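Local coordinates for uncharacterized protein VP1736 (Vibrio parahaemolyticus, PDB 3LXQ), which is of unknown function but carries a sulfatase-family domain of the alkaline phosphatase superfamily, an alpha/beta fold built round a central, mostly parallel sheet, at residues Thr73-Ala79 with Asp357-Ile363; Leu168-Tyr174 with Leu351-Val356. Residues are numbered along the deposited sequence.

Interaction 1: residues Thr73-Ala79 with Asp357-Ile363; sequences TMNSNPA and DAKTPMI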
ATOM      1  N   THR A  73     -10.382  17.858   3.025  1.00 40.97           N
ATOM      2  CA  THR A  73      -9.046  17.676   2.458  1.00 38.33           C
ATOM      3  C   THR A  73      -9.068  17.466   0.942  1.00 38.44           C
ATOM      4  O   THR A  73      -8.063  17.064   0.353  1.00 36.55           O
ATOM      5  CB  THR A  73      -8.209  16.547   3.165  1.00 35.76           C
ATOM      6  OG1 THR A  73      -8.811  15.272   2.938  1.00 35.04           O
ATOM      7  CG2 THR A  73      -8.080  16.797   4.654  1.00 36.09           C
HETATM    8  N   MSE A  74     -10.209  17.742   0.306  1.00 40.85           N
HETATM    9  CA  MSE A  74     -10.282  17.683  -1.153  1.00 42.19           C
HETATM   10  C   MSE A  74      -9.196  18.581  -1.739  1.00 41.34           C
HETATM   11  O   MSE A  74      -9.041  19.716  -1.308  1.00 42.32           O
HETATM   12  CB  MSE A  74     -11.660  18.110  -1.662  1.00 45.87           C
HETATM   13  CG  MSE A  74     -11.824  17.944  -3.161  1.00 50.12           C
HETATM   14 SE   MSE A  74     -12.251  16.119  -3.688  1.00 57.54          SE
HETATM   15  CE  MSE A  74     -14.196  16.257  -3.485  1.00 59.72           C
ATOM     16  N   ASN A  75      -8.429  18.057  -2.690  1.00 40.15           N
ATOM     17  CA  ASN A  75      -7.332  18.812  -3.309  1.00 40.00           C
ATOM     18  C   ASN A  75      -7.111  18.399  -4.753  1.00 40.80           C
ATOM     19  O   ASN A  75      -7.340  17.241  -5.123  1.00 40.50           O
ATOM     20  CB  ASN A  75      -6.019  18.671  -2.517  1.00 36.77           C
ATOM     21  CG  ASN A  75      -5.534  17.227  -2.421  1.00 34.05           C
ATOM     22  OD1 ASN A  75      -5.894  16.486  -1.496  1.00 33.42           O
ATOM     23  ND2 ASN A  75      -4.705  16.828  -3.363  1.00 31.38           N
ATOM     24  N   SER A  76      -6.655  19.347  -5.563  1.00 41.95           N
ATOM     25  CA  SER A  76      -6.377  19.079  -6.957  1.00 43.20           C
ATOM     26  C   SER A  76      -4.894  18.885  -7.177  1.00 41.48           C
ATOM     27  O   SER A  76      -4.076  19.719  -6.776  1.00 41.14           O
ATOM     28  CB  SER A  76      -6.893  20.208  -7.848  1.00 46.46           C
ATOM     29  OG  SER A  76      -8.305  20.183  -7.885  1.00 50.32           O
ATOM     30  N   ASN A  77      -4.561  17.783  -7.830  1.00 40.57           N
ATOM     31  CA  ASN A  77      -3.193  17.489  -8.179  1.00 40.21           C
ATOM     32  C   ASN A  77      -3.115  17.079  -9.645  1.00 41.30           C
ATOM     33  O   ASN A  77      -3.619  16.013 -10.008  1.00 40.92           O
ATOM     34  CB  ASN A  77      -2.639  16.376  -7.279  1.00 37.51           C
ATOM     35  CG  ASN A  77      -1.165  16.115  -7.520  1.00 38.60           C
ATOM     36  OD1 ASN A  77      -0.723  14.965  -7.691  1.00 38.92           O
ATOM     37  ND2 ASN A  77      -0.395  17.183  -7.547  1.00 40.48           N
ATOM     38  N   PRO A  78      -2.501  17.926 -10.499  1.00 43.29           N
ATOM     39  CA  PRO A  78      -2.351  17.495 -11.892  1.00 44.96           C
ATOM     40  C   PRO A  78      -1.259  16.431 -12.030  1.00 43.32           C
ATOM     41  O   PRO A  78      -0.232  16.486 -11.346  1.00 41.39           O
ATOM     42  CB  PRO A  78      -1.980  18.787 -12.650  1.00 47.53           C
ATOM     43  CG  PRO A  78      -1.704  19.842 -11.597  1.00 47.13           C
ATOM     44  CD  PRO A  78      -1.849  19.224 -10.231  1.00 43.54           C
ATOM     45  N   ALA A  79      -1.504  15.459 -12.896  1.00 44.00           N
ATOM     46  CA  ALA A  79      -0.558  14.383 -13.129  1.00 43.14           C
ATOM     47  C   ALA A  79       0.737  14.900 -13.746  1.00 44.35           C
ATOM     48  O   ALA A  79       0.715  15.802 -14.585  1.00 46.41           O
ATOM     49  CB  ALA A  79      -1.183  13.321 -14.025  1.00 44.06           C
ATOM     50  N   ASP A 357      -5.309  13.242 -13.807  1.00 42.57           N
ATOM     51  CA  ASP A 357      -5.457  14.381 -12.883  1.00 41.84           C
ATOM     52  C   ASP A 357      -6.361  13.964 -11.723  1.00 41.39           C
ATOM     53  O   ASP A 357      -7.396  13.332 -11.941  1.00 43.35           O
ATOM     54  CB  ASP A 357      -6.070  15.601 -13.586  1.00 44.15           C
ATOM     55  CG  ASP A 357      -5.102  16.304 -14.535  1.00 45.41           C
ATOM     56  OD1 ASP A 357      -5.567  17.199 -15.276  1.00 49.67           O
ATOM     57  OD2 ASP A 357      -3.893  15.980 -14.552  1.00 45.33           O
ATOM     58  N   ALA A 358      -5.973  14.346 -10.508  1.00 38.29           N
ATOM     59  CA  ALA A 358      -6.584  13.841  -9.290  1.00 37.52           C
ATOM     60  C   ALA A 358      -7.145  14.924  -8.382  1.00 37.06           C
ATOM     61  O   ALA A 358      -6.403  15.556  -7.624  1.00 35.30           O
ATOM     62  CB  ALA A 358      -5.567  12.973  -8.517  1.00 35.17           C
ATOM     63  N   LYS A 359      -8.457  15.121  -8.450  1.00 38.90           N
ATOM     64  CA  LYS A 359      -9.174  15.956  -7.493  1.00 39.74           C
ATOM     65  C   LYS A 359      -9.758  15.016  -6.441  1.00 39.73           C
ATOM     66  O   LYS A 359     -10.822  14.439  -6.643  1.00 42.02           O
ATOM     67  CB  LYS A 359     -10.293  16.764  -8.183  1.00 42.58           C
ATOM     68  CG  LYS A 359     -11.101  17.641  -7.221  1.00 44.45           C
ATOM     69  CD  LYS A 359     -12.022  18.608  -7.946  1.00 48.57           C
ATOM     70  CE  LYS A 359     -12.535  19.703  -7.014  1.00 48.65           C
ATOM     71  NZ  LYS A 359     -13.386  20.671  -7.784  1.00 54.86           N
ATOM     72  N   THR A 360      -9.041  14.833  -5.331  1.00 38.07           N
ATOM     73  CA  THR A 360      -9.424  13.835  -4.346  1.00 37.65           C
ATOM     74  C   THR A 360      -9.165  14.361  -2.940  1.00 37.47           C
ATOM     75  O   THR A 360      -8.454  15.360  -2.774  1.00 36.88           O
ATOM     76  CB  THR A 360      -8.648  12.503  -4.543  1.00 36.84           C
ATOM     77  OG1 THR A 360      -7.398  12.553  -3.850  1.00 32.11           O
ATOM     78  CG2 THR A 360      -8.416  12.196  -6.028  1.00 37.20           C
ATOM     79  N   PRO A 361      -9.732  13.689  -1.916  1.00 37.96           N
ATOM     80  CA  PRO A 361      -9.412  14.061  -0.546  1.00 36.70           C
ATOM     81  C   PRO A 361      -8.142  13.397  -0.001  1.00 34.03           C
ATOM     82  O   PRO A 361      -7.842  13.552   1.176  1.00 33.73           O
ATOM     83  CB  PRO A 361     -10.646  13.596   0.230  1.00 38.53           C
ATOM     84  CG  PRO A 361     -11.100  12.401  -0.517  1.00 39.80           C
ATOM     85  CD  PRO A 361     -10.850  12.729  -1.972  1.00 40.01           C
HETATM   86  N   MSE A 362      -7.397  12.680  -0.840  1.00 33.40           N
HETATM   87  CA  MSE A 362      -6.165  12.001  -0.400  1.00 31.71           C
HETATM   88  C   MSE A 362      -5.098  12.978   0.091  1.00 30.15           C
HETATM   89  O   MSE A 362      -4.795  13.966  -0.577  1.00 29.96           O
HETATM   90  CB  MSE A 362      -5.576  11.128  -1.515  1.00 31.86           C
HETATM   91  CG  MSE A 362      -6.508  10.063  -2.055  1.00 35.82           C
HETATM   92 SE   MSE A 362      -5.553   8.764  -3.145  1.00 41.91          SE
HETATM   93  CE  MSE A 362      -5.397   9.781  -4.805  1.00 36.04           C
ATOM     94  N   ILE A 363      -4.522  12.689   1.255  1.00 28.76           N
ATOM     95  CA  ILE A 363      -3.481  13.529   1.813  1.00 27.89           C
ATOM     96  C   ILE A 363      -2.080  12.950   1.568  1.00 26.83           C
ATOM     97  O   ILE A 363      -1.074  13.571   1.911  1.00 26.98           O
ATOM     98  CB  ILE A 363      -3.709  13.835   3.310  1.00 28.02           C
ATOM     99  CG1 ILE A 363      -3.615  12.556   4.155  1.00 27.30           C
ATOM    100  CG2 ILE A 363      -5.052  14.527   3.493  1.00 28.83           C
ATOM    101  CD1 ILE A 363      -3.579  12.806   5.652  1.00 24.70           C
TER
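D357 opens the pairing with its side chain: OD2 accepts a hydrogen bond from the backbone N of A79 at 3.0 Å, holding the chain just beyond P78 against the start of the second strand. A358 begins the ladder proper. Opposite N77 it forms an antiparallel hydrogen-bonded pair, A358 N to N77 O and N77 N to A358 O both at 2.9 Å, while its methyl group lies on the sheet face shared with N75, N77 and T360 and packs on L351 of helix 346-353. K359 faces S76 in a non-hydrogen-bonded pair with CA atoms 4.2 Å apart; both side chains rise from the other face, where K359 CG lies 3.8 Å from S76 OG, and K359 CA makes a CA-H...O contact of 3.3 Å with N75 O. T360 closes the second hydrogen-bonded pair, N75 N to T360 O at 2.7 Å and T360 N to N75 O at 3.0 Å. Its OG1 also accepts a hydrogen bond from M362 N at 3.0 Å, an ST turn that bends the chain as the strand ends. P361 stays bound through its carbonyl, since T73 OG1 donates to P361 O at 2.6 Å, and its ring CD meets the selenium SE of M74 at 4.0 Å. The CA-to-CB bond of M362 points away from 73-79, and its side chain packs on I165, P347 and L351, whereas I363 CG2 touches T73 CB at 3.8 Å. The axes of 75-77 and 358-360 approach to 4.6 Å at 164°, the geometry of a short two-stranded antiparallel ribbon, separate from the central sheet of the sulfatase-like fold.

Interaction 2: residues Leu168-Tyr174 with Leu351-Val356; sequences LLKEQGY and LSLIGV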
ATOM      1  N   LEU A 168     -12.679   6.255  -9.022  1.00 42.75           N
ATOM      2  CA  LEU A 168     -12.173   7.442  -9.724  1.00 44.15           C
ATOM      3  C   LEU A 168     -11.812   7.046 -11.150  1.00 45.95           C
ATOM      4  O   LEU A 168     -12.293   7.658 -12.100  1.00 48.90           O
ATOM      5  CB  LEU A 168     -10.970   8.077  -8.996  1.00 41.93           C
ATOM      6  CG  LEU A 168     -10.268   9.309  -9.618  1.00 43.17           C
ATOM      7  CD1 LEU A 168     -11.227  10.488  -9.846  1.00 46.40           C
ATOM      8  CD2 LEU A 168      -9.074   9.766  -8.802  1.00 41.51           C
ATOM      9  N   LEU A 169     -11.005   5.996 -11.287  1.00 55.66           N
ATOM     10  CA  LEU A 169     -10.597   5.506 -12.598  1.00 57.03           C
ATOM     11  C   LEU A 169     -11.781   4.998 -13.426  1.00 59.70           C
ATOM     12  O   LEU A 169     -11.832   5.240 -14.632  1.00 61.90           O
ATOM     13  CB  LEU A 169      -9.464   4.470 -12.481  1.00 54.86           C
ATOM     14  CG  LEU A 169      -8.128   5.062 -11.994  1.00 53.02           C
ATOM     15  CD1 LEU A 169      -7.103   3.995 -11.620  1.00 49.86           C
ATOM     16  CD2 LEU A 169      -7.530   6.058 -13.006  1.00 55.22           C
ATOM     17  N   LYS A 170     -12.736   4.338 -12.768  1.00 59.71           N
ATOM     18  CA  LYS A 170     -13.976   3.881 -13.412  1.00 62.32           C
ATOM     19  C   LYS A 170     -14.759   5.056 -13.977  1.00 65.19           C
ATOM     20  O   LYS A 170     -15.086   5.085 -15.169  1.00 67.55           O
ATOM     21  CB  LYS A 170     -14.847   3.089 -12.427  1.00 61.59           C
ATOM     22  N   GLU A 171     -15.039   6.037 -13.122  1.00 64.86           N
ATOM     23  CA  GLU A 171     -15.674   7.284 -13.543  1.00 67.56           C
ATOM     24  C   GLU A 171     -14.911   7.951 -14.710  1.00 68.97           C
ATOM     25  O   GLU A 171     -15.520   8.567 -15.586  1.00 71.83           O
ATOM     26  CB  GLU A 171     -15.820   8.228 -12.341  1.00 66.23           C
ATOM     27  CG  GLU A 171     -16.452   9.583 -12.655  1.00 69.95           C
ATOM     28  CD  GLU A 171     -17.448  10.047 -11.596  1.00 71.01           C
ATOM     29  OE1 GLU A 171     -18.634  10.256 -11.938  1.00 73.95           O
ATOM     30  OE2 GLU A 171     -17.056  10.206 -10.422  1.00 67.66           O
ATOM     31  N   GLN A 172     -13.589   7.785 -14.720  1.00 67.03           N
ATOM     32  CA  GLN A 172     -12.720   8.315 -15.777  1.00 68.05           C
ATOM     33  C   GLN A 172     -12.606   7.419 -17.021  1.00 69.27           C
ATOM     34  O   GLN A 172     -11.796   7.693 -17.905  1.00 70.12           O
ATOM     35  CB  GLN A 172     -11.314   8.595 -15.215  1.00 65.92           C
ATOM     36  CG  GLN A 172     -11.187   9.906 -14.450  1.00 65.58           C
ATOM     37  CD  GLN A 172     -11.598  11.094 -15.294  1.00 69.54           C
ATOM     38  OE1 GLN A 172     -12.656  11.687 -15.075  1.00 70.64           O
ATOM     39  NE2 GLN A 172     -10.775  11.436 -16.281  1.00 71.50           N
ATOM     40  N   GLY A 173     -13.396   6.346 -17.080  1.00 69.47           N
ATOM     41  CA  GLY A 173     -13.451   5.473 -18.266  1.00 70.51           C
ATOM     42  C   GLY A 173     -12.602   4.204 -18.232  1.00 68.12           C
ATOM     43  O   GLY A 173     -12.435   3.543 -19.262  1.00 69.20           O
ATOM     44  N   TYR A 174     -12.064   3.868 -17.056  1.00 64.04           N
ATOM     45  CA  TYR A 174     -11.272   2.645 -16.865  1.00 61.73           C
ATOM     46  C   TYR A 174     -12.132   1.420 -16.535  1.00 61.73           C
ATOM     47  O   TYR A 174     -13.165   1.526 -15.859  1.00 61.33           O
ATOM     48  CB  TYR A 174     -10.271   2.815 -15.706  1.00 58.25           C
ATOM     49  CG  TYR A 174      -8.953   3.505 -16.023  1.00 57.01           C
ATOM     50  CD1 TYR A 174      -8.909   4.851 -16.404  1.00 59.05           C
ATOM     51  CD2 TYR A 174      -7.739   2.822 -15.877  1.00 54.91           C
ATOM     52  CE1 TYR A 174      -7.680   5.488 -16.659  1.00 57.55           C
ATOM     53  CE2 TYR A 174      -6.516   3.445 -16.133  1.00 51.80           C
ATOM     54  CZ  TYR A 174      -6.496   4.772 -16.520  1.00 54.55           C
ATOM     55  OH  TYR A 174      -5.298   5.371 -16.797  1.00 52.78           O
ATOM     56  N   LEU A 351      -1.412   7.621  -9.833  1.00 38.08           N
ATOM     57  CA  LEU A 351      -2.308   8.417 -10.687  1.00 39.23           C
ATOM     58  C   LEU A 351      -1.534   9.443 -11.509  1.00 40.89           C
ATOM     59  O   LEU A 351      -1.841   9.695 -12.686  1.00 42.25           O
ATOM     60  CB  LEU A 351      -3.368   9.146  -9.859  1.00 37.93           C
ATOM     61  CG  LEU A 351      -4.507   8.351  -9.223  1.00 37.50           C
ATOM     62  CD1 LEU A 351      -5.472   9.327  -8.584  1.00 37.28           C
ATOM     63  CD2 LEU A 351      -5.236   7.438 -10.227  1.00 40.16           C
ATOM     64  N   SER A 352      -0.530  10.031 -10.872  1.00 40.43           N
ATOM     65  CA  SER A 352       0.290  11.045 -11.496  1.00 42.13           C
ATOM     66  C   SER A 352       1.119  10.416 -12.600  1.00 44.19           C
ATOM     67  O   SER A 352       1.290  11.016 -13.667  1.00 46.26           O
ATOM     68  CB  SER A 352       1.176  11.725 -10.447  1.00 40.82           C
ATOM     69  OG  SER A 352       1.768  12.920 -10.939  1.00 42.90           O
ATOM     70  N   LEU A 353       1.620   9.203 -12.352  1.00 44.14           N
ATOM     71  CA  LEU A 353       2.430   8.477 -13.343  1.00 46.36           C
ATOM     72  C   LEU A 353       1.637   7.987 -14.550  1.00 48.21           C
ATOM     73  O   LEU A 353       2.181   7.878 -15.661  1.00 50.53           O
ATOM     74  CB  LEU A 353       3.158   7.298 -12.695  1.00 45.43           C
ATOM     75  CG  LEU A 353       4.414   7.644 -11.897  1.00 44.85           C
ATOM     76  CD1 LEU A 353       4.808   6.507 -10.960  1.00 44.42           C
ATOM     77  CD2 LEU A 353       5.557   8.005 -12.845  1.00 47.48           C
ATOM     78  N   ILE A 354       0.360   7.680 -14.338  1.00 47.81           N
ATOM     79  CA  ILE A 354      -0.466   7.116 -15.420  1.00 49.27           C
ATOM     80  C   ILE A 354      -1.198   8.182 -16.244  1.00 50.19           C
ATOM     81  O   ILE A 354      -1.929   7.857 -17.187  1.00 51.33           O
ATOM     82  CB  ILE A 354      -1.451   6.015 -14.921  1.00 48.11           C
ATOM     83  CG1 ILE A 354      -2.500   6.584 -13.961  1.00 45.68           C
ATOM     84  CG2 ILE A 354      -0.678   4.838 -14.312  1.00 47.96           C
ATOM     85  CD1 ILE A 354      -3.644   5.624 -13.650  1.00 44.01           C
ATOM     86  N   GLY A 355      -1.008   9.440 -15.865  1.00 49.14           N
ATOM     87  CA  GLY A 355      -1.606  10.564 -16.581  1.00 50.18           C
ATOM     88  C   GLY A 355      -3.019  10.936 -16.170  1.00 49.13           C
ATOM     89  O   GLY A 355      -3.758  11.509 -16.960  1.00 49.60           O
ATOM     90  N   VAL A 356      -3.402  10.618 -14.936  1.00 41.92           N
ATOM     91  CA  VAL A 356      -4.746  10.971 -14.456  1.00 43.13           C
ATOM     92  C   VAL A 356      -4.705  12.107 -13.445  1.00 41.65           C
ATOM     93  O   VAL A 356      -4.135  11.950 -12.352  1.00 39.08           O
ATOM     94  CB  VAL A 356      -5.505   9.747 -13.863  1.00 43.99           C
ATOM     95  CG1 VAL A 356      -6.856  10.171 -13.279  1.00 44.54           C
ATOM     96  CG2 VAL A 356      -5.723   8.691 -14.936  1.00 46.89           C
TER
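Two helix ends meet here, and each is finished by a Schellman motif with a glycine of positive phi. On one side Y174 N bonds to L169 O at 2.8 Å and G173 N to K170 O at 2.8 Å; on the other, V356 N bonds to L351 O at 2.9 Å, the long bond round G355. G173 and G355 have phi of 97° and 86°, and at such backbone angles a side chain would collide with the preceding carbonyl O. The turns bring Y174 and V356, the residues after the glycines, round to face the opposite segment. The contact is made mainly of apolar side chains, with V356 the most covered residue. L169 is central: its CD2 lies 3.7 Å from V356 CG2, 3.9 Å from L351 CD2 and 4.0 Å from I354 CD1. Beside it, L168 CD2 meets L351 CD1 at 3.6 Å. The Y174 ring lies obliquely to its neighbours, with CZ 4.1 Å from I354 CD1 and CE1 4.1 Å from V356 CG2, while its OH bonds to the backbone O of K86. The arrangement is plain hydrophobic packing between the capped C-terminal ends of helices 165-171 and 346-353; the first of these helices leads, through Y174, straight into strand 175-180 of the central sheet in an alpha/beta fold of the sulfatase family.

In the fold
After helices 41-45 and 50-61 the chain lays down 73-79, then enters the central sheet through strand 87-93. Helix 165-171 follows, leading into strand 175-180, and the remaining strands of the central sheet all come before helix 346-353 returns to pack on the end of helix 165-171; interaction 2 thus closes a loop of 176 residues. Directly after that helix, strand 358-360 pairs with 75-77, so interaction 1 closes a longer loop of 277 residues in which interaction 2 is nested. Their centres lie 12 Å apart, and they touch where A79 CB packs on S352 O at 3.4 Å and A358 CB on L351 CD1 at 3.6 Å. Together they join the two-stranded ribbon to both helices.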